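Local coordinates for ferric uptake regulation protein (Pseudomonas aeruginosa, PDB 1MZB) that probably acts as an iron-responsive transcriptional regulator that binds DNA and controls genes of iron uptake and homeostasis, at residues 20-28 with 40-51. Sequence-based numbering, arbitrary orientation.
Sequences RVKILQMLD and VYKALMEAGEDV
Met26 reaches across from helix 18-28 to helix 37-46 and lays its thioether against Ala43, with SD 3.5 Å from Ala43 CB. Its chain leaves with CG anti to the backbone N (chi1 -173°), then bends twice, which carries CE on to Leu44 CD2 at 3.7 Å while CG rests beside Val40 CG1. One bent side chain thus spans Val40, Ala43 and Leu44, which share one face of the helix. Next to it, Ile23 crosses Leu44 at about a right angle, Ile23 CG1 lying 4.1 Å from Leu44 CD1, and Ile23 CD1 reaches Val51 CG1. Leu27 adds a methyl contact with Val40. At the more polar border, Lys22 bends at its last torsion and NZ forms a salt bridge with Glu49 OE2 at 3.1 Å, standing above the carboxylate, 42° out of its plane. Glu49 is delivered there by a Schellman motif: Gly48, with positive phi, ends the helix, and Glu49 N donates a hydrogen bond back to Leu44 O. The axes of segments 20-28 and 40-46 approach to 10.3 Å and cross at 103°. Both helices belong to the N-terminal region, consistent with the winged-helix DNA-binding domain of Fur proteins. Beyond the interface, Ile23 and Val40 pack on helix 53-66, probably the recognition helix, and Leu27 meets Leu83 of strand 80-83.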
loop_
_atom_site.group_PDB
_atom_site.type_symbol
_atom_site.label_atom_id
_atom_site.label_comp_id
_atom_site.label_asym_id
_atom_site.label_seq_id
_atom_site.Cartn_x
_atom_site.Cartn_y
_atom_site.Cartn_z
ATOM N N ARG A 20 -8.739 -3.881 -23.967
ATOM C CA ARG A 20 -8.881 -3.772 -22.521
ATOM C C ARG A 20 -7.826 -4.601 -21.804
ATOM O O ARG A 20 -7.258 -4.178 -20.798
ATOM C CB ARG A 20 -10.301 -4.158 -22.085
ATOM C CG ARG A 20 -11.327 -3.105 -22.416
ATOM C CD ARG A 20 -12.757 -3.524 -22.097
ATOM N NE ARG A 20 -13.679 -2.468 -22.503
ATOM C CZ ARG A 20 -15.003 -2.584 -22.592
ATOM N NH1 ARG A 20 -15.623 -3.728 -22.302
ATOM N NH2 ARG A 20 -15.718 -1.537 -22.985
ATOM N N VAL A 21 -7.522 -5.782 -22.332
ATOM C CA VAL A 21 -6.504 -6.606 -21.708
ATOM C C VAL A 21 -5.096 -6.034 -21.835
ATOM O O VAL A 21 -4.331 -5.995 -20.855
ATOM C CB VAL A 21 -6.535 -8.050 -22.292
ATOM C CG1 VAL A 21 -5.280 -8.809 -21.863
ATOM C CG2 VAL A 21 -7.781 -8.752 -21.809
ATOM N N LYS A 22 -4.735 -5.558 -23.025
ATOM C CA LYS A 22 -3.408 -5.008 -23.201
ATOM C C LYS A 22 -3.153 -3.756 -22.337
ATOM O O LYS A 22 -2.072 -3.583 -21.781
ATOM C CB LYS A 22 -3.152 -4.719 -24.680
ATOM C CG LYS A 22 -2.822 -5.999 -25.468
ATOM C CD LYS A 22 -2.587 -5.748 -26.951
ATOM C CE LYS A 22 -2.189 -7.071 -27.649
ATOM N NZ LYS A 22 -1.217 -7.835 -26.798
ATOM N N ILE A 23 -4.155 -2.896 -22.218
ATOM C CA ILE A 23 -3.979 -1.681 -21.413
ATOM C C ILE A 23 -3.842 -2.013 -19.923
ATOM O O ILE A 23 -2.999 -1.450 -19.211
ATOM C CB ILE A 23 -5.139 -0.708 -21.705
ATOM C CG1 ILE A 23 -5.003 -0.238 -23.162
ATOM C CG2 ILE A 23 -5.122 0.456 -20.687
ATOM C CD1 ILE A 23 -6.193 0.515 -23.733
ATOM N N LEU A 24 -4.648 -2.949 -19.442
ATOM C CA LEU A 24 -4.535 -3.352 -18.059
ATOM C C LEU A 24 -3.142 -3.967 -17.788
ATOM O O LEU A 24 -2.569 -3.780 -16.719
ATOM C CB LEU A 24 -5.644 -4.353 -17.726
ATOM C CG LEU A 24 -5.844 -4.650 -16.241
ATOM C CD1 LEU A 24 -6.249 -3.381 -15.509
ATOM C CD2 LEU A 24 -6.929 -5.732 -16.084
ATOM N N GLN A 25 -2.582 -4.683 -18.761
ATOM C CA GLN A 25 -1.266 -5.294 -18.577
ATOM C C GLN A 25 -0.211 -4.207 -18.554
ATOM O O GLN A 25 0.759 -4.283 -17.792
ATOM C CB GLN A 25 -0.970 -6.300 -19.705
ATOM C CG GLN A 25 -1.812 -7.564 -19.627
ATOM C CD GLN A 25 -1.668 -8.436 -20.870
ATOM O OE1 GLN A 25 -1.252 -7.959 -21.926
ATOM N NE2 GLN A 25 -2.041 -9.716 -20.750
ATOM N N MET A 26 -0.402 -3.180 -19.386
ATOM C CA MET A 26 0.541 -2.079 -19.397
ATOM C C MET A 26 0.517 -1.384 -18.038
ATOM O O MET A 26 1.566 -1.021 -17.496
ATOM C CB MET A 26 0.198 -1.078 -20.495
ATOM C CG MET A 26 1.261 -0.014 -20.643
ATOM S SD MET A 26 2.884 -0.810 -20.833
ATOM C CE MET A 26 2.627 -1.705 -22.380
ATOM N N LEU A 27 -0.675 -1.182 -17.485
ATOM C CA LEU A 27 -0.787 -0.533 -16.187
ATOM C C LEU A 27 -0.120 -1.361 -15.107
ATOM O O LEU A 27 0.524 -0.818 -14.199
ATOM C CB LEU A 27 -2.255 -0.344 -15.808
ATOM C CG LEU A 27 -2.973 0.756 -16.579
ATOM C CD1 LEU A 27 -4.442 0.795 -16.160
ATOM C CD2 LEU A 27 -2.275 2.091 -16.309
ATOM N N ASP A 28 -0.290 -2.675 -15.198
ATOM C CA ASP A 28 0.295 -3.571 -14.195
ATOM C C ASP A 28 1.814 -3.443 -14.096
ATOM O O ASP A 28 2.358 -3.395 -12.991
ATOM C CB ASP A 28 -0.086 -5.019 -14.491
ATOM C CG ASP A 28 -1.545 -5.307 -14.191
ATOM O OD1 ASP A 28 -2.173 -4.510 -13.459
ATOM O OD2 ASP A 28 -2.067 -6.329 -14.686
ATOM N N VAL A 40 0.827 5.651 -21.523
ATOM C CA VAL A 40 0.350 4.295 -21.822
ATOM C C VAL A 40 0.466 4.036 -23.327
ATOM O O VAL A 40 1.022 2.995 -23.768
ATOM C CB VAL A 40 -1.117 4.091 -21.331
ATOM C CG1 VAL A 40 -1.629 2.710 -21.726
ATOM C CG2 VAL A 40 -1.197 4.240 -19.818
ATOM N N TYR A 41 -0.052 4.964 -24.126
ATOM C CA TYR A 41 0.014 4.866 -25.598
ATOM C C TYR A 41 1.451 4.681 -26.116
ATOM O O TYR A 41 1.734 3.777 -26.958
ATOM C CB TYR A 41 -0.613 6.144 -26.209
ATOM C CG TYR A 41 -0.386 6.303 -27.686
ATOM C CD1 TYR A 41 -1.095 5.538 -28.603
ATOM C CD2 TYR A 41 0.550 7.225 -28.165
ATOM C CE1 TYR A 41 -0.880 5.695 -29.991
ATOM C CE2 TYR A 41 0.774 7.383 -29.534
ATOM C CZ TYR A 41 0.061 6.616 -30.435
ATOM O OH TYR A 41 0.333 6.756 -31.779
ATOM N N LYS A 42 2.370 5.495 -25.610
ATOM C CA LYS A 42 3.769 5.412 -26.026
ATOM C C LYS A 42 4.363 4.060 -25.645
ATOM O O LYS A 42 5.097 3.455 -26.447
ATOM C CB LYS A 42 4.599 6.523 -25.398
ATOM C CG LYS A 42 4.350 7.893 -26.038
ATOM C CD LYS A 42 4.951 9.002 -25.182
ATOM C CE LYS A 42 4.664 10.383 -25.762
ATOM N NZ LYS A 42 5.193 11.460 -24.877
ATOM N N ALA A 43 4.069 3.597 -24.431
ATOM C CA ALA A 43 4.576 2.278 -23.990
ATOM C C ALA A 43 4.039 1.205 -24.922
ATOM O O ALA A 43 4.772 0.297 -25.335
ATOM C CB ALA A 43 4.141 1.987 -22.572
ATOM N N LEU A 44 2.759 1.292 -25.256
ATOM C CA LEU A 44 2.155 0.328 -26.166
ATOM C C LEU A 44 2.774 0.386 -27.553
ATOM O O LEU A 44 2.998 -0.656 -28.180
ATOM C CB LEU A 44 0.654 0.554 -26.271
ATOM C CG LEU A 44 -0.165 0.079 -25.070
ATOM C CD1 LEU A 44 -1.596 0.544 -25.225
ATOM C CD2 LEU A 44 -0.069 -1.445 -24.963
ATOM N N MET A 45 3.047 1.591 -28.047
ATOM C CA MET A 45 3.664 1.734 -29.369
ATOM C C MET A 45 5.072 1.169 -29.368
ATOM O O MET A 45 5.499 0.560 -30.349
ATOM C CB MET A 45 3.714 3.193 -29.810
ATOM C CG MET A 45 2.353 3.780 -30.157
ATOM S SD MET A 45 1.404 2.958 -31.485
ATOM C CE MET A 45 2.298 3.494 -32.950
ATOM N N GLU A 46 5.803 1.386 -28.279
ATOM C CA GLU A 46 7.158 0.857 -28.168
ATOM C C GLU A 46 7.028 -0.669 -28.278
ATOM O O GLU A 46 7.790 -1.323 -28.991
ATOM C CB GLU A 46 7.762 1.224 -26.809
ATOM C CG GLU A 46 9.288 1.163 -26.744
ATOM C CD GLU A 46 9.812 0.948 -25.324
ATOM O OE1 GLU A 46 9.170 1.433 -24.354
ATOM O OE2 GLU A 46 10.875 0.302 -25.171
ATOM N N ALA A 47 6.044 -1.233 -27.579
ATOM C CA ALA A 47 5.818 -2.674 -27.607
ATOM C C ALA A 47 5.223 -3.105 -28.942
ATOM O O ALA A 47 4.613 -4.171 -29.056
ATOM C CB ALA A 47 4.892 -3.079 -26.457
ATOM N N GLY A 48 5.408 -2.274 -29.959
ATOM C CA GLY A 48 4.882 -2.579 -31.277
ATOM C C GLY A 48 3.397 -2.896 -31.353
ATOM O O GLY A 48 2.952 -3.525 -32.317
ATOM N N GLU A 49 2.618 -2.469 -30.362
ATOM C CA GLU A 49 1.183 -2.751 -30.367
ATOM C C GLU A 49 0.401 -1.869 -31.341
ATOM O O GLU A 49 0.942 -0.919 -31.923
ATOM C CB GLU A 49 0.603 -2.626 -28.954
ATOM C CG GLU A 49 1.124 -3.673 -27.951
ATOM C CD GLU A 49 0.658 -5.105 -28.255
ATOM O OE1 GLU A 49 -0.268 -5.285 -29.075
ATOM O OE2 GLU A 49 1.205 -6.053 -27.651
ATOM N N ASP A 50 -0.881 -2.187 -31.506
ATOM C CA ASP A 50 -1.749 -1.469 -32.427
ATOM C C ASP A 50 -2.991 -0.838 -31.778
ATOM O O ASP A 50 -4.127 -1.091 -32.201
ATOM C CB ASP A 50 -2.162 -2.437 -33.548
ATOM C CG ASP A 50 -3.047 -1.790 -34.587
ATOM O OD1 ASP A 50 -2.612 -0.791 -35.207
ATOM O OD2 ASP A 50 -4.185 -2.284 -34.781
ATOM N N VAL A 51 -2.786 -0.024 -30.746
ATOM C CA VAL A 51 -3.912 0.617 -30.075
ATOM C C VAL A 51 -3.733 2.130 -30.220
ATOM O O VAL A 51 -2.715 2.668 -29.789
ATOM C CB VAL A 51 -3.943 0.263 -28.570
ATOM C CG1 VAL A 51 -5.233 0.766 -27.950
ATOM C CG2 VAL A 51 -3.794 -1.253 -28.383
#